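PDB 2GA8: ATP-dependent kinase YFH7 from Saccharomyces cerevisiae, which acts as an ATP-dependent P-loop kinase that could take part in endoplasmic reticulum membrane assembly. Local coordinates for residues L96-E102 and R169-K175; A131-A137 and P235-P240; D162-R168 and F242-D248. One frame throughout, in Å; residues are numbered along the deposited sequence.

Contact 1. Residues L96-E102 and R169-K175; sequences LFKDHVE and RCLDLFK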
loop_
_atom_site.group_PDB
_atom_site.type_symbol
_atom_site.label_atom_id
_atom_site.label_comp_id
_atom_site.label_asym_id
_atom_site.label_seq_id
_atom_site.Cartn_x
_atom_site.Cartn_y
_atom_site.Cartn_z
ATOM N N LEU A 96 8.589 -18.701 7.305
ATOM C CA LEU A 96 8.717 -18.743 5.854
ATOM C C LEU A 96 8.214 -20.037 5.221
ATOM O O LEU A 96 8.058 -21.058 5.893
ATOM C CB LEU A 96 10.181 -18.525 5.463
ATOM C CG LEU A 96 10.760 -17.127 5.696
ATOM C CD1 LEU A 96 12.253 -17.135 5.439
ATOM C CD2 LEU A 96 10.075 -16.133 4.780
ATOM N N PHE A 97 7.945 -19.964 3.920
ATOM C CA PHE A 97 7.499 -21.103 3.122
ATOM C C PHE A 97 8.655 -21.350 2.151
ATOM O O PHE A 97 8.657 -20.843 1.029
ATOM C CB PHE A 97 6.232 -20.754 2.329
ATOM C CG PHE A 97 5.023 -20.493 3.182
ATOM C CD1 PHE A 97 4.473 -21.503 3.964
ATOM C CD2 PHE A 97 4.421 -19.237 3.191
ATOM C CE1 PHE A 97 3.337 -21.266 4.745
ATOM C CE2 PHE A 97 3.287 -18.989 3.966
ATOM C CZ PHE A 97 2.744 -20.008 4.744
ATOM N N LYS A 98 9.638 -22.123 2.597
ATOM C CA LYS A 98 10.828 -22.414 1.802
ATOM C C LYS A 98 10.617 -22.722 0.322
ATOM O O LYS A 98 11.330 -22.190 -0.529
ATOM C CB LYS A 98 11.611 -23.564 2.443
ATOM C CG LYS A 98 12.963 -23.831 1.793
ATOM C CD LYS A 98 13.708 -24.948 2.508
ATOM C CE LYS A 98 15.111 -25.123 1.949
ATOM N NZ LYS A 98 15.109 -25.387 0.484
ATOM N N ASP A 99 9.639 -23.566 0.010
ATOM C CA ASP A 99 9.391 -23.955 -1.375
ATOM C C ASP A 99 8.530 -23.019 -2.225
ATOM O O ASP A 99 8.216 -23.345 -3.370
ATOM C CB ASP A 99 8.771 -25.355 -1.415
ATOM C CG ASP A 99 9.628 -26.395 -0.714
ATOM O OD1 ASP A 99 10.857 -26.407 -0.939
ATOM O OD2 ASP A 99 9.070 -27.209 0.054
ATOM N N HIS A 100 8.159 -21.857 -1.694
ATOM C CA HIS A 100 7.311 -20.944 -2.456
ATOM C C HIS A 100 7.737 -19.480 -2.460
ATOM O O HIS A 100 6.987 -18.623 -2.918
ATOM C CB HIS A 100 5.872 -21.039 -1.942
ATOM C CG HIS A 100 5.255 -22.390 -2.122
ATOM N ND1 HIS A 100 4.881 -22.879 -3.355
ATOM C CD2 HIS A 100 4.956 -23.361 -1.226
ATOM C CE1 HIS A 100 4.379 -24.094 -3.211
ATOM N NE2 HIS A 100 4.413 -24.409 -1.929
ATOM N N VAL A 101 8.938 -19.190 -1.972
ATOM C CA VAL A 101 9.418 -17.813 -1.912
ATOM C C VAL A 101 9.454 -17.053 -3.239
ATOM O O VAL A 101 9.419 -15.823 -3.247
ATOM C CB VAL A 101 10.820 -17.740 -1.261
ATOM C CG1 VAL A 101 10.738 -18.213 0.178
ATOM C CG2 VAL A 101 11.809 -18.588 -2.047
ATOM N N GLU A 102 9.522 -17.771 -4.356
ATOM C CA GLU A 102 9.563 -17.124 -5.665
ATOM C C GLU A 102 8.339 -17.475 -6.510
ATOM O O GLU A 102 8.297 -17.189 -7.706
ATOM C CB GLU A 102 10.833 -17.535 -6.419
ATOM C CG GLU A 102 12.128 -17.208 -5.689
ATOM C CD GLU A 102 13.363 -17.614 -6.478
ATOM O OE1 GLU A 102 13.678 -16.950 -7.488
ATOM O OE2 GLU A 102 14.013 -18.606 -6.088
ATOM N N ARG A 169 16.010 -12.746 4.979
ATOM C CA ARG A 169 16.130 -14.193 5.142
ATOM C C ARG A 169 15.328 -14.894 4.055
ATOM O O ARG A 169 15.651 -16.008 3.649
ATOM C CB ARG A 169 15.634 -14.636 6.521
ATOM C CG ARG A 169 15.703 -16.147 6.725
ATOM C CD ARG A 169 15.381 -16.577 8.157
ATOM N NE ARG A 169 16.433 -16.219 9.107
ATOM C CZ ARG A 169 16.580 -15.016 9.656
ATOM N NH1 ARG A 169 15.738 -14.033 9.357
ATOM N NH2 ARG A 169 17.574 -14.794 10.506
ATOM N N CYS A 170 14.275 -14.236 3.587
ATOM C CA CYS A 170 13.447 -14.793 2.533
ATOM C C CYS A 170 14.263 -14.782 1.237
ATOM O O CYS A 170 14.267 -15.748 0.474
ATOM C CB CYS A 170 12.179 -13.948 2.375
ATOM S SG CYS A 170 10.888 -14.699 1.376
ATOM N N LEU A 171 14.968 -13.683 0.998
ATOM C CA LEU A 171 15.779 -13.557 -0.205
ATOM C C LEU A 171 16.915 -14.580 -0.219
ATOM O O LEU A 171 17.419 -14.936 -1.285
ATOM C CB LEU A 171 16.340 -12.136 -0.318
ATOM C CG LEU A 171 15.311 -11.004 -0.444
ATOM C CD1 LEU A 171 16.036 -9.677 -0.546
ATOM C CD2 LEU A 171 14.427 -11.224 -1.671
ATOM N N ASP A 172 17.310 -15.058 0.959
ATOM C CA ASP A 172 18.381 -16.050 1.056
ATOM C C ASP A 172 17.925 -17.408 0.537
ATOM O O ASP A 172 18.742 -18.299 0.298
ATOM C CB ASP A 172 18.846 -16.217 2.507
ATOM C CG ASP A 172 19.501 -14.969 3.061
ATOM O OD1 ASP A 172 20.320 -14.360 2.345
ATOM O OD2 ASP A 172 19.208 -14.607 4.220
ATOM N N LEU A 173 16.618 -17.564 0.379
ATOM C CA LEU A 173 16.054 -18.818 -0.096
ATOM C C LEU A 173 15.846 -18.829 -1.607
ATOM O O LEU A 173 15.459 -19.849 -2.175
ATOM C CB LEU A 173 14.728 -19.093 0.614
ATOM C CG LEU A 173 14.817 -19.225 2.136
ATOM C CD1 LEU A 173 13.420 -19.344 2.728
ATOM C CD2 LEU A 173 15.668 -20.437 2.495
ATOM N N PHE A 174 16.093 -17.697 -2.255
ATOM C CA PHE A 174 15.941 -17.616 -3.704
ATOM C C PHE A 174 16.869 -18.634 -4.354
ATOM O O PHE A 174 17.950 -18.911 -3.834
ATOM C CB PHE A 174 16.287 -16.211 -4.202
ATOM C CG PHE A 174 15.097 -15.305 -4.348
ATOM C CD1 PHE A 174 14.161 -15.183 -3.327
ATOM C CD2 PHE A 174 14.920 -14.557 -5.509
ATOM C CE1 PHE A 174 13.066 -14.325 -3.463
ATOM C CE2 PHE A 174 13.831 -13.699 -5.651
ATOM C CZ PHE A 174 12.902 -13.584 -4.625
ATOM N N LYS A 175 16.449 -19.190 -5.485
ATOM C CA LYS A 175 17.265 -20.175 -6.186
ATOM C C LYS A 175 18.657 -19.598 -6.418
ATOM O O LYS A 175 19.640 -20.333 -6.527
ATOM C CB LYS A 175 16.620 -20.550 -7.524
ATOM C CG LYS A 175 17.324 -21.687 -8.253
ATOM C CD LYS A 175 17.330 -22.962 -7.419
ATOM C CE LYS A 175 18.129 -24.064 -8.100
ATOM N NZ LYS A 175 18.188 -25.303 -7.273
HETATM O O HOH W 1 13.648 -20.477 -4.250
#
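The irregular segment 96-102 runs beside segment 169-175, which starts on a short helix and includes a type I beta turn from Leu-171 to Phe-174. The backbones stay 6.6 to 6.7 Å apart at the paired CA atoms of Lys-98 and Leu-173, Val-101 and Cys-170, and Glu-102 and Phe-174, so side chains fill the gap. Leu-96 CD1 meets Leu-173 CD1 at 3.7 Å, and Val-101 CG1 lies 3.7 Å from Cys-170 SG, whose side chain also approaches a bound mercury ion. At the exposed end, Lys-175 N donates to Glu-102 OE2 (2.6 Å), and one water bridges the same OE2 to Leu-173 O. This pins the carboxylate just past the turn and lays Glu-102 CG over the face of Phe-174, 3.5 Å from the ring centroid, a CH-pi contact. The contact thus fastens the loop between helix 84-92 and strand 109-111 to segment 169-175, helix and turn alike; Phe-174 also packs on Ala-180 of helix 178-181, as does Leu-171, which does not touch 96-102.

Contact 2. Residues A131-A137 and P235-P240; sequences ANAIRIA and PDIFVP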
loop_
_atom_site.group_PDB
_atom_site.type_symbol
_atom_site.label_atom_id
_atom_site.label_comp_id
_atom_site.label_asym_id
_atom_site.label_seq_id
_atom_site.Cartn_x
_atom_site.Cartn_y
_atom_site.Cartn_z
ATOM N N ALA A 131 6.542 -12.190 7.782
ATOM C CA ALA A 131 7.134 -10.856 7.707
ATOM C C ALA A 131 6.275 -9.857 6.930
ATOM O O ALA A 131 6.342 -8.655 7.177
ATOM C CB ALA A 131 8.527 -10.932 7.092
ATOM N N ASN A 132 5.477 -10.348 5.986
ATOM C CA ASN A 132 4.618 -9.466 5.197
ATOM C C ASN A 132 3.149 -9.740 5.492
ATOM O O ASN A 132 2.272 -9.415 4.694
ATOM C CB ASN A 132 4.871 -9.677 3.701
ATOM C CG ASN A 132 6.333 -9.524 3.332
ATOM O OD1 ASN A 132 6.940 -10.435 2.774
ATOM N ND2 ASN A 132 6.903 -8.367 3.638
ATOM N N ALA A 133 2.880 -10.343 6.643
ATOM C CA ALA A 133 1.513 -10.675 7.013
ATOM C C ALA A 133 0.593 -9.470 7.168
ATOM O O ALA A 133 1.010 -8.397 7.613
ATOM C CB ALA A 133 1.507 -11.488 8.317
ATOM N N ILE A 134 -0.659 -9.671 6.774
ATOM C CA ILE A 134 -1.717 -8.675 6.914
ATOM C C ILE A 134 -2.501 -9.238 8.095
ATOM O O ILE A 134 -2.723 -10.447 8.163
ATOM C CB ILE A 134 -2.641 -8.645 5.677
ATOM C CG1 ILE A 134 -1.866 -8.128 4.463
ATOM C CG2 ILE A 134 -3.873 -7.781 5.962
ATOM C CD1 ILE A 134 -2.565 -8.391 3.140
ATOM N N ARG A 135 -2.902 -8.383 9.032
ATOM C CA ARG A 135 -3.647 -8.854 10.194
ATOM C C ARG A 135 -5.009 -8.193 10.284
ATOM O O ARG A 135 -5.136 -6.983 10.114
ATOM C CB ARG A 135 -2.851 -8.600 11.477
ATOM C CG ARG A 135 -1.579 -9.431 11.563
ATOM C CD ARG A 135 -0.930 -9.334 12.936
ATOM N NE ARG A 135 0.190 -10.263 13.060
ATOM C CZ ARG A 135 1.310 -10.183 12.350
ATOM N NH1 ARG A 135 1.468 -9.210 11.460
ATOM N NH2 ARG A 135 2.269 -11.083 12.518
ATOM N N ILE A 136 -6.028 -9.005 10.538
ATOM C CA ILE A 136 -7.392 -8.510 10.640
ATOM C C ILE A 136 -7.943 -8.828 12.028
ATOM O O ILE A 136 -7.894 -9.974 12.475
ATOM C CB ILE A 136 -8.281 -9.166 9.570
ATOM C CG1 ILE A 136 -7.622 -9.022 8.194
ATOM C CG2 ILE A 136 -9.659 -8.511 9.560
ATOM C CD1 ILE A 136 -8.332 -9.770 7.097
ATOM N N ALA A 137 -8.464 -7.811 12.707
ATOM C CA ALA A 137 -9.011 -7.994 14.047
ATOM C C ALA A 137 -10.530 -8.167 14.023
ATOM O O ALA A 137 -11.085 -8.719 13.073
ATOM C CB ALA A 137 -8.631 -6.811 14.924
ATOM N N PRO A 235 -13.776 -4.266 10.080
ATOM C CA PRO A 235 -12.746 -4.559 11.079
ATOM C C PRO A 235 -11.465 -3.772 10.859
ATOM O O PRO A 235 -11.269 -3.177 9.802
ATOM C CB PRO A 235 -12.521 -6.048 10.894
ATOM C CG PRO A 235 -12.576 -6.168 9.388
ATOM C CD PRO A 235 -13.781 -5.292 9.020
ATOM N N ASP A 236 -10.598 -3.767 11.867
ATOM C CA ASP A 236 -9.317 -3.086 11.750
ATOM C C ASP A 236 -8.416 -3.978 10.907
ATOM O O ASP A 236 -8.376 -5.190 11.103
ATOM C CB ASP A 236 -8.661 -2.884 13.123
ATOM C CG ASP A 236 -9.319 -1.786 13.939
ATOM O OD1 ASP A 236 -10.108 -1.005 13.373
ATOM O OD2 ASP A 236 -9.029 -1.697 15.152
ATOM N N ILE A 237 -7.704 -3.373 9.965
ATOM C CA ILE A 237 -6.790 -4.115 9.105
ATOM C C ILE A 237 -5.403 -3.552 9.359
ATOM O O ILE A 237 -5.181 -2.355 9.191
ATOM C CB ILE A 237 -7.144 -3.924 7.621
ATOM C CG1 ILE A 237 -8.565 -4.422 7.363
ATOM C CG2 ILE A 237 -6.146 -4.682 6.743
ATOM C CD1 ILE A 237 -9.102 -4.047 5.995
ATOM N N PHE A 238 -4.481 -4.413 9.775
ATOM C CA PHE A 238 -3.111 -4.002 10.057
ATOM C C PHE A 238 -2.177 -4.432 8.940
ATOM O O PHE A 238 -2.150 -5.596 8.556
ATOM C CB PHE A 238 -2.656 -4.607 11.381
ATOM C CG PHE A 238 -3.411 -4.079 12.559
ATOM C CD1 PHE A 238 -3.035 -2.885 13.157
ATOM C CD2 PHE A 238 -4.541 -4.744 13.029
ATOM C CE1 PHE A 238 -3.777 -2.352 14.210
ATOM C CE2 PHE A 238 -5.288 -4.219 14.082
ATOM C CZ PHE A 238 -4.907 -3.025 14.670
ATOM N N VAL A 239 -1.412 -3.481 8.423
ATOM C CA VAL A 239 -0.496 -3.777 7.336
ATOM C C VAL A 239 0.946 -3.531 7.754
ATOM O O VAL A 239 1.241 -2.606 8.517
ATOM C CB VAL A 239 -0.844 -2.942 6.075
ATOM C CG1 VAL A 239 -2.295 -3.195 5.674
ATOM C CG2 VAL A 239 -0.633 -1.474 6.337
ATOM N N PRO A 240 1.867 -4.371 7.262
ATOM C CA PRO A 240 3.286 -4.239 7.596
ATOM C C PRO A 240 3.923 -2.951 7.096
ATOM O O PRO A 240 3.431 -2.310 6.164
ATOM C CB PRO A 240 3.904 -5.477 6.954
ATOM C CG PRO A 240 3.044 -5.669 5.733
ATOM C CD PRO A 240 1.654 -5.461 6.295
#
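Three backbone hydrogen bonds join these antiparallel strands. Arg-135 and Phe-238 form a hydrogen-bonded pair, Phe-238 N to Arg-135 O at 2.7 Å and Arg-135 N to Phe-238 O at 2.9 Å; Ala-137 N continues the ladder to Asp-236 O at 3.1 Å. Between these bonds Ile-136 and Ile-237 make a non-hydrogen-bonded pair, with Ile-136 CA 3.5 Å from Asp-236 O in a CA-H...O contact. Ile-134 CG2 touches Ile-237 CG2 (3.9 Å) and Ile-136 CG2 meets Pro-235 CG (3.7 Å) on the face where Ile-134 and Ile-237 pack against helix 192-206. On the other face Arg-135 CB lies 4.0 Å from Phe-238 CB, and Ala-137 CB reaches the ring edge at CE2 (4.3 Å). Pro-240, which has no amide hydrogen, ends the ladder, its CD 3.3 Å from Ala-133 O. The chemistry is therefore that of an interior beta-sheet pairing: main-chain bonds set the register, a buried aliphatic face meets a helix, and the Arg-135 and Phe-238 face remains partly exposed.

Contact 3. Residues D162-R168 and F242-D248; sequences DGFHLSR and FNHALKD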
loop_
_atom_site.group_PDB
_atom_site.type_symbol
_atom_site.label_atom_id
_atom_site.label_comp_id
_atom_site.label_asym_id
_atom_site.label_seq_id
_atom_site.Cartn_x
_atom_site.Cartn_y
_atom_site.Cartn_z
ATOM N N ASP A 162 6.383 -0.612 0.642
ATOM C CA ASP A 162 7.611 -1.022 1.327
ATOM C C ASP A 162 7.475 -2.150 2.345
ATOM O O ASP A 162 8.383 -2.968 2.496
ATOM C CB ASP A 162 8.235 0.187 2.025
ATOM C CG ASP A 162 8.587 1.291 1.060
ATOM O OD1 ASP A 162 9.626 1.180 0.373
ATOM O OD2 ASP A 162 7.813 2.265 0.976
ATOM N N GLY A 163 6.350 -2.182 3.054
ATOM C CA GLY A 163 6.140 -3.211 4.049
ATOM C C GLY A 163 6.005 -4.597 3.452
ATOM O O GLY A 163 6.047 -5.596 4.168
ATOM N N PHE A 164 5.848 -4.666 2.137
ATOM C CA PHE A 164 5.702 -5.951 1.473
ATOM C C PHE A 164 6.998 -6.430 0.842
ATOM O O PHE A 164 7.023 -7.408 0.096
ATOM C CB PHE A 164 4.572 -5.862 0.450
ATOM C CG PHE A 164 3.217 -5.821 1.085
ATOM C CD1 PHE A 164 2.501 -6.997 1.290
ATOM C CD2 PHE A 164 2.689 -4.622 1.561
ATOM C CE1 PHE A 164 1.280 -6.985 1.964
ATOM C CE2 PHE A 164 1.469 -4.598 2.237
ATOM C CZ PHE A 164 0.765 -5.783 2.438
ATOM N N HIS A 165 8.080 -5.734 1.160
ATOM C CA HIS A 165 9.386 -6.120 0.655
ATOM C C HIS A 165 9.681 -7.477 1.298
ATOM O O HIS A 165 9.442 -7.666 2.492
ATOM C CB HIS A 165 10.436 -5.097 1.097
ATOM C CG HIS A 165 11.662 -5.082 0.244
ATOM N ND1 HIS A 165 11.678 -4.557 -1.029
ATOM C CD2 HIS A 165 12.914 -5.542 0.476
ATOM C CE1 HIS A 165 12.886 -4.693 -1.546
ATOM N NE2 HIS A 165 13.655 -5.288 -0.652
ATOM N N LEU A 166 10.176 -8.429 0.519
ATOM C CA LEU A 166 10.491 -9.734 1.084
ATOM C C LEU A 166 11.630 -9.552 2.081
ATOM O O LEU A 166 12.509 -8.710 1.880
ATOM C CB LEU A 166 10.896 -10.708 -0.024
ATOM C CG LEU A 166 9.759 -11.057 -0.988
ATOM C CD1 LEU A 166 10.290 -11.886 -2.150
ATOM C CD2 LEU A 166 8.672 -11.802 -0.228
ATOM N N SER A 167 11.608 -10.327 3.161
ATOM C CA SER A 167 12.646 -10.221 4.179
ATOM C C SER A 167 13.986 -10.682 3.631
ATOM O O SER A 167 14.051 -11.427 2.651
ATOM C CB SER A 167 12.292 -11.063 5.406
ATOM O OG SER A 167 12.343 -12.444 5.105
ATOM N N ARG A 168 15.056 -10.243 4.277
ATOM C CA ARG A 168 16.392 -10.620 3.851
ATOM C C ARG A 168 16.577 -12.131 3.945
ATOM O O ARG A 168 17.223 -12.734 3.086
ATOM C CB ARG A 168 17.432 -9.892 4.700
ATOM C CG ARG A 168 17.442 -8.382 4.486
ATOM C CD ARG A 168 18.451 -7.692 5.394
ATOM N NE ARG A 168 18.217 -8.007 6.798
ATOM C CZ ARG A 168 19.118 -8.570 7.598
ATOM N NH1 ARG A 168 18.819 -8.825 8.866
ATOM N NH2 ARG A 168 20.322 -8.879 7.131
ATOM N N PHE A 242 8.064 -0.926 6.728
ATOM C CA PHE A 242 9.458 -1.288 6.535
ATOM C C PHE A 242 10.337 -0.539 7.524
ATOM O O PHE A 242 10.268 0.687 7.625
ATOM C CB PHE A 242 9.909 -0.967 5.109
ATOM C CG PHE A 242 11.207 -1.623 4.728
ATOM C CD1 PHE A 242 11.238 -2.964 4.354
ATOM C CD2 PHE A 242 12.399 -0.912 4.768
ATOM C CE1 PHE A 242 12.439 -3.588 4.024
ATOM C CE2 PHE A 242 13.609 -1.528 4.441
ATOM C CZ PHE A 242 13.627 -2.870 4.069
ATOM N N ASN A 243 11.156 -1.282 8.260
ATOM C CA ASN A 243 12.064 -0.686 9.231
ATOM C C ASN A 243 13.410 -0.476 8.544
ATOM O O ASN A 243 14.169 -1.422 8.339
ATOM C CB ASN A 243 12.229 -1.613 10.439
ATOM C CG ASN A 243 12.998 -0.964 11.575
ATOM O OD1 ASN A 243 14.159 -0.583 11.420
ATOM N ND2 ASN A 243 12.349 -0.835 12.726
ATOM N N HIS A 244 13.689 0.771 8.180
ATOM C CA HIS A 244 14.927 1.123 7.494
ATOM C C HIS A 244 16.179 0.819 8.309
ATOM O O HIS A 244 17.278 0.730 7.760
ATOM C CB HIS A 244 14.892 2.604 7.115
ATOM C CG HIS A 244 13.769 2.955 6.191
ATOM N ND1 HIS A 244 13.729 2.539 4.877
ATOM C CD2 HIS A 244 12.628 3.654 6.399
ATOM C CE1 HIS A 244 12.610 2.965 4.317
ATOM N NE2 HIS A 244 11.924 3.643 5.220
ATOM N N ALA A 245 16.011 0.654 9.617
ATOM C CA ALA A 245 17.136 0.354 10.494
ATOM C C ALA A 245 17.463 -1.136 10.458
ATOM O O ALA A 245 18.623 -1.521 10.310
ATOM C CB ALA A 245 16.816 0.786 11.920
ATOM N N LEU A 246 16.435 -1.969 10.594
ATOM C CA LEU A 246 16.612 -3.418 10.580
ATOM C C LEU A 246 16.710 -3.968 9.163
ATOM O O LEU A 246 17.007 -5.146 8.966
ATOM C CB LEU A 246 15.453 -4.100 11.311
ATOM C CG LEU A 246 15.247 -3.727 12.781
ATOM C CD1 LEU A 246 14.077 -4.522 13.341
ATOM C CD2 LEU A 246 16.513 -4.012 13.573
ATOM N N LYS A 247 16.454 -3.110 8.179
ATOM C CA LYS A 247 16.514 -3.505 6.776
ATOM C C LYS A 247 15.498 -4.605 6.466
ATOM O O LYS A 247 15.731 -5.444 5.595
ATOM C CB LYS A 247 17.920 -4.005 6.430
ATOM C CG LYS A 247 19.041 -3.052 6.817
ATOM C CD LYS A 247 18.965 -1.748 6.042
ATOM C CE LYS A 247 20.066 -0.792 6.475
ATOM N NZ LYS A 247 21.422 -1.382 6.284
ATOM N N ASP A 248 14.375 -4.598 7.178
ATOM C CA ASP A 248 13.339 -5.602 6.970
ATOM C C ASP A 248 11.941 -5.111 7.320
ATOM O O ASP A 248 11.770 -4.126 8.039
ATOM C CB ASP A 248 13.633 -6.862 7.793
ATOM C CG ASP A 248 14.529 -7.846 7.064
ATOM O OD1 ASP A 248 14.296 -8.091 5.861
ATOM O OD2 ASP A 248 15.458 -8.390 7.698
#
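A G1 beta bulge, in which Lys-247 and Asp-248 both face Asn-243, shapes the hairpin loop that meets segment 162-168 beside the putative nucleotide site; the side chain of Asp-162 is about 6 Å from that of Ser-38, an ATP-binding residue by similarity. Lys-247 takes positive phi and psi (62°/31°), as the first bulge position does in this motif, and Asn-243 OD1 accepts from Leu-246 N (2.8 Å) in an Asx motif. The turn presents Asp-248 to the start of a helix: its OD1 accepts from Arg-168 N at 2.8 Å, while its OD2 forms a salt bridge with Arg-168 NE at 2.9 Å. One carboxylate thus holds both main chain and side chain of Arg-168, whose CD also packs 3.5 Å from Lys-247 O. At the other end Phe-242 CD1 lies 3.4 Å from Asp-162 O, and its CE1 is 3.9 Å from His-165 CB. Ser-167 is the N-cap of helix 168-171, its OG accepting from Cys-170 N. Arg-184 forms a second salt bridge with Asp-248, and Phe-164 packs on helix 192-206, so the connection from strand 156-160 to helix 168-171 lies between helix 192-206 and the hairpin of strands 237-243 and 248-256.

In the fold
From the N terminus, the chain passes the P-loop region and helix 84-92 before laying down 96-102 and then 131-137, the first halves of contacts 1 and 2. Segment 162-168 opens contact 3 and runs straight into 169-175, which closes contact 1 across 66 residues. Segment 235-240 then closes contact 2 across 97 residues, and 242-248 closes contact 3 across 73. All three loops cross pairwise; none nests. Leu-166 packs on Leu-171 and Phe-174, while Asn-132 ND2 donates hydrogen bonds to the carbonyl oxygens of Gly-163 and His-165. Contact 2 pairs strands within the mixed sheet, contact 3 links its hairpin to the connection after strand 156-160, and contact 1 holds the loop after helix 84-92.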